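Local coordinates for protein exosome complex exonuclease RRP46 homolog (Oryza sativa Japonica Group, PDB 3HKM) that binds double-stranded DNA and single-stranded RNA, cleaves DNA hydrolytically and RNA phosphorolytically in vitro, and is probably a component of the exosome core, at residues A42-P47 with T100-I105; D112-P117 with L153-A158; K164-L169 with I198-M203. All blocks are in the same frame, centred on the assembly; numbering follows the deposited sequence.

Interaction 1: residues A42-P47 with T100-I105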
loop_
_atom_site.group_PDB
_atom_site.type_symbol
_atom_site.label_atom_id
_atom_site.label_comp_id
_atom_site.label_asym_id
_atom_site.label_seq_id
_atom_site.Cartn_x
_atom_site.Cartn_y
_atom_site.Cartn_z
ATOM N N ALA A 42 -2.219 -5.630 -8.563
ATOM C CA ALA A 42 -0.878 -5.054 -8.712
ATOM C C ALA A 42 -0.006 -5.822 -9.714
ATOM O O ALA A 42 0.221 -7.011 -9.555
ATOM C CB ALA A 42 -0.180 -4.995 -7.351
ATOM N N ALA A 43 0.489 -5.134 -10.738
ATOM C CA ALA A 43 1.280 -5.779 -11.794
ATOM C C ALA A 43 2.669 -5.156 -11.895
ATOM O O ALA A 43 2.791 -3.938 -12.002
ATOM C CB ALA A 43 0.554 -5.686 -13.142
ATOM N N VAL A 44 3.708 -5.988 -11.859
ATOM C CA VAL A 44 5.088 -5.515 -11.905
ATOM C C VAL A 44 5.828 -6.155 -13.064
ATOM O O VAL A 44 5.659 -7.338 -13.318
ATOM C CB VAL A 44 5.849 -5.861 -10.619
ATOM C CG1 VAL A 44 7.207 -5.171 -10.609
ATOM C CG2 VAL A 44 5.029 -5.471 -9.393
ATOM N N TYR A 45 6.665 -5.385 -13.755
ATOM C CA TYR A 45 7.293 -5.901 -14.968
ATOM C C TYR A 45 8.832 -6.111 -14.917
ATOM O O TYR A 45 9.568 -5.500 -15.677
ATOM C CB TYR A 45 6.807 -5.085 -16.177
ATOM C CG TYR A 45 5.299 -5.209 -16.327
ATOM C CD1 TYR A 45 4.737 -6.303 -16.966
ATOM C CD2 TYR A 45 4.439 -4.272 -15.767
ATOM C CE1 TYR A 45 3.359 -6.449 -17.075
ATOM C CE2 TYR A 45 3.057 -4.410 -15.868
ATOM C CZ TYR A 45 2.527 -5.502 -16.525
ATOM O OH TYR A 45 1.161 -5.653 -16.638
ATOM N N GLY A 46 9.287 -7.008 -14.027
ATOM C CA GLY A 46 10.699 -7.356 -13.845
ATOM C C GLY A 46 11.594 -6.149 -14.021
ATOM O O GLY A 46 11.105 -5.067 -14.327
ATOM N N PRO A 47 12.910 -6.298 -13.813
ATOM C CA PRO A 47 13.675 -5.101 -14.162
ATOM C C PRO A 47 13.971 -5.095 -15.663
ATOM O O PRO A 47 14.564 -6.053 -16.166
ATOM C CB PRO A 47 14.962 -5.247 -13.335
ATOM C CG PRO A 47 14.704 -6.389 -12.376
ATOM C CD PRO A 47 13.727 -7.268 -13.072
ATOM N N THR A 100 17.849 0.394 -15.449
ATOM C CA THR A 100 16.750 -0.553 -15.522
ATOM C C THR A 100 15.451 0.131 -15.078
ATOM O O THR A 100 15.469 1.011 -14.231
ATOM C CB THR A 100 17.067 -1.779 -14.636
ATOM O OG1 THR A 100 16.835 -2.985 -15.369
ATOM C CG2 THR A 100 16.272 -1.763 -13.344
ATOM N N THR A 101 14.327 -0.257 -15.661
ATOM C CA THR A 101 13.052 0.312 -15.248
ATOM C C THR A 101 12.066 -0.779 -14.858
ATOM O O THR A 101 11.806 -1.707 -15.627
ATOM C CB THR A 101 12.419 1.196 -16.347
ATOM O OG1 THR A 101 13.353 2.200 -16.763
ATOM C CG2 THR A 101 11.159 1.869 -15.831
ATOM N N THR A 102 11.522 -0.656 -13.652
ATOM C CA THR A 102 10.454 -1.523 -13.191
ATOM C C THR A 102 9.147 -0.728 -13.140
ATOM O O THR A 102 9.032 0.245 -12.403
ATOM C CB THR A 102 10.799 -2.117 -11.815
ATOM O OG1 THR A 102 12.012 -2.874 -11.923
ATOM C CG2 THR A 102 9.686 -3.014 -11.309
ATOM N N SER A 103 8.170 -1.138 -13.941
ATOM C CA SER A 103 6.901 -0.427 -14.001
ATOM C C SER A 103 5.828 -1.146 -13.204
ATOM O O SER A 103 5.546 -2.320 -13.436
ATOM C CB SER A 103 6.433 -0.253 -15.447
ATOM O OG SER A 103 7.454 0.317 -16.247
ATOM N N VAL A 104 5.225 -0.420 -12.276
ATOM C CA VAL A 104 4.141 -0.937 -11.464
ATOM C C VAL A 104 2.808 -0.371 -11.951
ATOM O O VAL A 104 2.652 0.843 -12.101
ATOM C CB VAL A 104 4.348 -0.556 -9.983
ATOM C CG1 VAL A 104 3.252 -1.150 -9.112
ATOM C CG2 VAL A 104 5.722 -1.001 -9.512
ATOM N N ILE A 105 1.853 -1.253 -12.214
ATOM C CA ILE A 105 0.498 -0.826 -12.515
ATOM C C ILE A 105 -0.437 -1.282 -11.410
ATOM O O ILE A 105 -0.427 -2.439 -11.011
ATOM C CB ILE A 105 0.002 -1.344 -13.874
ATOM C CG1 ILE A 105 0.860 -0.767 -14.998
ATOM C CG2 ILE A 105 -1.455 -0.959 -14.089
ATOM C CD1 ILE A 105 0.256 -0.948 -16.368
#
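The ring of Tyr-45 turns its edge to the strand 100-105: Ser-103 O lies near the ring plane, 3.2 Å from CD2, and Ile-105 CG1 meets the same rim at CE2. This is an antiparallel pairing inside the mixed sheet of the RNase PH fold, strand 38-49 running beside strand 100-110. Two straight backbone bonds join Ala-43 and Ile-105, Ala-43 N to Ile-105 O and Ile-105 N to Ala-43 O, both 2.9 Å. Next comes the non-hydrogen-bonded pair Val-44 and Val-104; beyond it the bond from Tyr-45 N to Ser-103 O is weak, and the regular pairing is interrupted at Gly-46, whose positive phi (36°) suits glycine, and resumes where Thr-101 bonds to Lys-48. The small CB of Ala-43 lies beside Ile-105 on one face, where Ile-105 also packs on Val-65 and Lys-67 of strand 61-67. On the other face the branched Val-44 and Val-104 meet helix 115-130, a place for compact apolar groups. Thr-102 offers both branches: OG1 makes a weak bond to Gly-46 O, while its methyl, anti to the backbone N, reaches the valine. There the side chains cross obliquely, Val-44 CG1 pressing on Thr-102 CG2 at a tight 3.4 Å.

Interaction 2: residues D112-P117 with L153-A158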
loop_
_atom_site.group_PDB
_atom_site.type_symbol
_atom_site.label_atom_id
_atom_site.label_comp_id
_atom_site.label_asym_id
_atom_site.label_seq_id
_atom_site.Cartn_x
_atom_site.Cartn_y
_atom_site.Cartn_z
ATOM N N ASP A 112 -13.909 -0.235 -0.644
ATOM C CA ASP A 112 -14.651 -0.152 0.605
ATOM C C ASP A 112 -13.765 0.411 1.710
ATOM O O ASP A 112 -13.915 0.037 2.871
ATOM C CB ASP A 112 -15.173 -1.526 1.037
ATOM C CG ASP A 112 -16.117 -1.434 2.217
ATOM O OD1 ASP A 112 -16.364 -2.452 2.888
ATOM O OD2 ASP A 112 -16.601 -0.321 2.490
ATOM N N GLY A 113 -12.829 1.283 1.351
ATOM C CA GLY A 113 -12.005 1.952 2.345
ATOM C C GLY A 113 -10.581 1.435 2.441
ATOM O O GLY A 113 -10.285 0.339 1.965
ATOM N N SER A 114 -9.717 2.232 3.077
ATOM C CA SER A 114 -8.274 1.979 3.177
ATOM C C SER A 114 -7.657 1.594 1.828
ATOM O O SER A 114 -6.886 0.641 1.735
ATOM C CB SER A 114 -7.970 0.922 4.245
ATOM O OG SER A 114 -8.238 1.420 5.541
ATOM N N LEU A 115 -8.000 2.348 0.787
ATOM C CA LEU A 115 -7.577 2.032 -0.579
ATOM C C LEU A 115 -6.075 2.219 -0.818
ATOM O O LEU A 115 -5.445 1.415 -1.502
ATOM C CB LEU A 115 -8.374 2.855 -1.594
ATOM C CG LEU A 115 -8.144 2.458 -3.054
ATOM C CD1 LEU A 115 -8.474 0.983 -3.265
ATOM C CD2 LEU A 115 -8.951 3.338 -4.004
ATOM N N LEU A 116 -5.500 3.275 -0.262
ATOM C CA LEU A 116 -4.079 3.523 -0.464
ATOM C C LEU A 116 -3.234 2.517 0.341
ATOM O O LEU A 116 -2.256 1.963 -0.181
ATOM C CB LEU A 116 -3.732 4.974 -0.124
ATOM C CG LEU A 116 -2.442 5.589 -0.675
ATOM C CD1 LEU A 116 -1.483 5.976 0.434
ATOM C CD2 LEU A 116 -1.772 4.696 -1.721
ATOM N N PRO A 117 -3.602 2.274 1.611
ATOM C CA PRO A 117 -2.897 1.215 2.342
ATOM C C PRO A 117 -3.049 -0.150 1.665
ATOM O O PRO A 117 -2.097 -0.930 1.643
ATOM C CB PRO A 117 -3.590 1.217 3.707
ATOM C CG PRO A 117 -4.058 2.604 3.878
ATOM C CD PRO A 117 -4.490 3.048 2.496
ATOM N N LEU A 153 -8.348 0.478 13.399
ATOM C CA LEU A 153 -7.428 -0.005 12.364
ATOM C C LEU A 153 -8.161 -0.523 11.128
ATOM O O LEU A 153 -9.165 -1.235 11.238
ATOM C CB LEU A 153 -6.494 -1.091 12.920
ATOM C CG LEU A 153 -5.592 -0.656 14.079
ATOM C CD1 LEU A 153 -4.666 -1.780 14.506
ATOM C CD2 LEU A 153 -4.798 0.588 13.700
ATOM N N ASP A 154 -7.654 -0.156 9.952
ATOM C CA ASP A 154 -8.212 -0.611 8.683
ATOM C C ASP A 154 -9.674 -0.196 8.530
ATOM O O ASP A 154 -10.577 -1.027 8.511
ATOM C CB ASP A 154 -8.081 -2.128 8.573
ATOM C CG ASP A 154 -8.172 -2.629 7.137
ATOM O OD1 ASP A 154 -7.877 -1.859 6.194
ATOM O OD2 ASP A 154 -8.517 -3.818 6.963
ATOM N N THR A 155 -9.894 1.105 8.423
ATOM C CA THR A 155 -11.235 1.648 8.280
ATOM C C THR A 155 -11.832 1.293 6.930
ATOM O O THR A 155 -11.118 1.141 5.942
ATOM C CB THR A 155 -11.215 3.179 8.374
ATOM O OG1 THR A 155 -10.219 3.680 7.481
ATOM C CG2 THR A 155 -10.896 3.622 9.782
ATOM N N ASN A 156 -13.155 1.183 6.896
ATOM C CA ASN A 156 -13.875 0.985 5.650
ATOM C C ASN A 156 -14.412 2.304 5.088
ATOM O O ASN A 156 -14.029 3.380 5.545
ATOM C CB ASN A 156 -14.994 -0.047 5.830
ATOM C CG ASN A 156 -15.932 0.294 6.972
ATOM O OD1 ASN A 156 -15.892 1.393 7.520
ATOM N ND2 ASN A 156 -16.787 -0.656 7.335
ATOM N N LYS A 157 -15.282 2.222 4.087
ATOM C CA LYS A 157 -15.838 3.408 3.447
ATOM C C LYS A 157 -16.789 4.124 4.401
ATOM O O LYS A 157 -16.832 5.354 4.449
ATOM C CB LYS A 157 -16.565 3.000 2.164
ATOM C CG LYS A 157 -17.034 4.143 1.275
ATOM C CD LYS A 157 -17.756 3.581 0.056
ATOM C CE LYS A 157 -18.219 4.677 -0.890
ATOM N NZ LYS A 157 -19.070 4.139 -2.002
ATOM N N ALA A 158 -17.536 3.347 5.176
ATOM C CA ALA A 158 -18.496 3.892 6.131
ATOM C C ALA A 158 -17.830 4.655 7.280
ATOM O O ALA A 158 -18.287 5.732 7.664
ATOM C CB ALA A 158 -19.387 2.775 6.679
HETATM O O HOH W 1 -18.408 0.487 4.557
#
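The loop leading into helix 115-130 meets the start of helix 157-160, and Asp-112 receives that second helix end. Lys-157 N points at Asp-112 OD2 (3.3 Å, 160° at the hydrogen), reaching the oxygen from above the carboxylate plane; its second bond, to Asp-112 O, is weak and bent. With CG anti to the backbone N (chi1 -171°), the end of the aspartate comes nearer the other segment. OD2 also accepts from a water that in turn accepts from Ala-158 N, and thus serves two successive amides of the first turn, which would probably stabilise its negative charge. An alanine here would remove the carboxylate, and Lys-157 N would probably keep just the weak bond to Asp-112 O, while the water would lose this acceptor. In this RNase PH fold the contact ties the loop between strand 100-110 and helix 115-130 to the turn after strand 151-153. Gly-113 lies so near that its CA is 3.7 Å from Asn-156 C; a side chain would clash there and, at these backbone angles, also press on Asp-112 O. Asn-156, the N-cap, bonds through OD1 to Glu-159 N. Small enough for this buried place, Ser-114 gives its OG hydrogen to a lone pair of Thr-155 O, in the carbonyl plane at 2.9 Å.

Interaction 3: residues K164-L169 with I198-M203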
loop_
_atom_site.group_PDB
_atom_site.type_symbol
_atom_site.label_atom_id
_atom_site.label_comp_id
_atom_site.label_asym_id
_atom_site.label_seq_id
_atom_site.Cartn_x
_atom_site.Cartn_y
_atom_site.Cartn_z
ATOM N N LYS A 164 -13.144 12.015 11.895
ATOM C CA LYS A 164 -12.583 13.334 11.591
ATOM C C LYS A 164 -11.062 13.319 11.500
ATOM O O LYS A 164 -10.451 14.276 11.042
ATOM C CB LYS A 164 -13.010 14.367 12.640
ATOM C CG LYS A 164 -14.238 15.197 12.257
ATOM C CD LYS A 164 -14.122 16.608 12.833
ATOM C CE LYS A 164 -13.896 16.597 14.354
ATOM N NZ LYS A 164 -13.119 17.796 14.841
ATOM N N SER A 165 -10.458 12.230 11.958
ATOM C CA SER A 165 -9.014 12.092 11.964
ATOM C C SER A 165 -8.654 10.752 11.367
ATOM O O SER A 165 -9.361 9.769 11.564
ATOM C CB SER A 165 -8.466 12.144 13.395
ATOM O OG SER A 165 -8.874 13.304 14.098
ATOM N N PHE A 166 -7.549 10.713 10.636
ATOM C CA PHE A 166 -6.947 9.434 10.298
ATOM C C PHE A 166 -5.570 9.528 9.645
ATOM O O PHE A 166 -5.143 10.590 9.205
ATOM C CB PHE A 166 -7.912 8.530 9.515
ATOM C CG PHE A 166 -8.386 9.101 8.217
ATOM C CD1 PHE A 166 -9.695 9.540 8.079
ATOM C CD2 PHE A 166 -7.539 9.161 7.123
ATOM C CE1 PHE A 166 -10.145 10.049 6.875
ATOM C CE2 PHE A 166 -7.981 9.671 5.909
ATOM C CZ PHE A 166 -9.288 10.115 5.785
ATOM N N ALA A 167 -4.878 8.400 9.618
ATOM C CA ALA A 167 -3.512 8.361 9.146
ATOM C C ALA A 167 -3.318 7.158 8.239
ATOM O O ALA A 167 -3.865 6.093 8.482
ATOM C CB ALA A 167 -2.562 8.288 10.325
ATOM N N HIS A 168 -2.550 7.341 7.176
ATOM C CA HIS A 168 -2.063 6.209 6.410
ATOM C C HIS A 168 -0.652 5.920 6.878
ATOM O O HIS A 168 0.255 6.700 6.617
ATOM C CB HIS A 168 -2.061 6.522 4.917
ATOM C CG HIS A 168 -3.431 6.637 4.320
ATOM N ND1 HIS A 168 -3.682 7.341 3.162
ATOM C CD2 HIS A 168 -4.625 6.146 4.730
ATOM C CE1 HIS A 168 -4.972 7.272 2.879
ATOM N NE2 HIS A 168 -5.565 6.552 3.814
ATOM N N LEU A 169 -0.467 4.817 7.595
ATOM C CA LEU A 169 0.869 4.460 8.065
ATOM C C LEU A 169 1.431 3.297 7.264
ATOM O O LEU A 169 0.707 2.385 6.868
ATOM C CB LEU A 169 0.872 4.121 9.561
ATOM C CG LEU A 169 0.289 5.169 10.520
ATOM C CD1 LEU A 169 0.299 4.651 11.955
ATOM C CD2 LEU A 169 1.007 6.515 10.412
ATOM N N ILE A 198 0.951 9.693 6.207
ATOM C CA ILE A 198 0.176 10.852 5.783
ATOM C C ILE A 198 -1.152 10.901 6.525
ATOM O O ILE A 198 -1.909 9.934 6.520
ATOM C CB ILE A 198 0.004 10.919 4.239
ATOM C CG1 ILE A 198 -1.140 11.854 3.857
ATOM C CG2 ILE A 198 -0.177 9.543 3.649
ATOM C CD1 ILE A 198 -1.080 12.318 2.415
ATOM N N THR A 199 -1.405 12.023 7.196
ATOM C CA THR A 199 -2.609 12.164 8.002
ATOM C C THR A 199 -3.604 13.084 7.312
ATOM O O THR A 199 -3.222 13.965 6.546
ATOM C CB THR A 199 -2.296 12.686 9.414
ATOM O OG1 THR A 199 -1.668 13.969 9.320
ATOM C CG2 THR A 199 -1.366 11.721 10.148
ATOM N N HIS A 200 -4.885 12.856 7.581
ATOM C CA HIS A 200 -5.955 13.635 6.976
ATOM C C HIS A 200 -6.944 14.059 8.046
ATOM O O HIS A 200 -7.564 13.213 8.694
ATOM C CB HIS A 200 -6.696 12.814 5.917
ATOM C CG HIS A 200 -5.847 12.405 4.748
ATOM N ND1 HIS A 200 -5.617 13.230 3.668
ATOM C CD2 HIS A 200 -5.194 11.249 4.484
ATOM C CE1 HIS A 200 -4.855 12.603 2.791
ATOM N NE2 HIS A 200 -4.582 11.400 3.263
ATOM N N GLY A 201 -7.099 15.367 8.224
ATOM C CA GLY A 201 -8.024 15.893 9.209
ATOM C C GLY A 201 -7.297 16.175 10.505
ATOM O O GLY A 201 -6.080 16.010 10.567
ATOM N N VAL A 202 -8.031 16.591 11.535
ATOM C CA VAL A 202 -7.400 16.984 12.793
ATOM C C VAL A 202 -6.584 15.842 13.371
ATOM O O VAL A 202 -7.032 14.694 13.419
ATOM C CB VAL A 202 -8.408 17.467 13.850
ATOM C CG1 VAL A 202 -9.144 16.293 14.465
ATOM C CG2 VAL A 202 -7.682 18.234 14.937
ATOM N N MET A 203 -5.374 16.153 13.803
ATOM C CA MET A 203 -4.534 15.125 14.371
ATOM C C MET A 203 -3.619 15.753 15.397
ATOM O O MET A 203 -2.608 16.370 15.055
ATOM C CB MET A 203 -3.743 14.398 13.276
ATOM C CG MET A 203 -2.908 13.213 13.765
ATOM S SD MET A 203 -3.841 11.706 14.089
ATOM C CE MET A 203 -4.230 11.179 12.433
HETATM O O HOH W 2 -11.059 16.911 10.660
HETATM O O HOH W 3 -2.963 9.846 1.864
#
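Phe-166 O accepts a 2.8 Å bond from His-200 N, nearly along the C=O axis, and is also approached by Thr-199 CA and by the methyl CE of Met-203. Together with the equally short bond from His-168 N to Ile-198 O (176° at the hydrogen), it secures an antiparallel ladder. On one face Phe-166, His-168 and His-200 form an aromatic cluster. The phenyl ring meets the imidazole of His-200 rim to rim, with CE2 3.4 Å from His-200 CB. With CG between the backbone N and carbonyl carbon (chi1 60°), the phenyl end leans toward the other strand. His-200 O lies over the centre of one ring face. His-200 turns its edge toward the face of His-168 in an offset edge-to-face pair, the planes 66° apart. A water bridges the two imidazoles, 2.9 Å from His-168 ND1 and 2.6 Å from His-200 NE2, a link that needs ring nitrogens on both. On the other face the small Ala-167 CB accommodates Thr-199 CG2 at 3.6 Å and the bent end of Met-203. Strand 197-201 is an edge strand of its antiparallel sheet within this chain; strand 165-172 pairs on its other side with strand 138-145, while helix 205-229 packs against Thr-199 and Met-203 and helix 115-130 against His-168.

How the interactions relate
The three contacts follow one another along the chain, each closing before the next opens. Interaction 1 lies in the mixed five-stranded sheet and interaction 3 in the antiparallel four-stranded one, their centres about 30 Å apart on opposite sides of the chain's centre. Interaction 2 joins the loop that follows strand 100-110 of the first sheet to the turn after strand 151-153 of the second, and helix 157-160 is followed by strand 165-172 of interaction 3. Interactions 1 and 2 do not touch, but 2 and 3 do, with centres about 12 Å apart: Pro-117 CG packs 3.7 Å from His-168 CD2. Helix 115-130 packs against strands of both sheets, consistent with a single RNase PH domain.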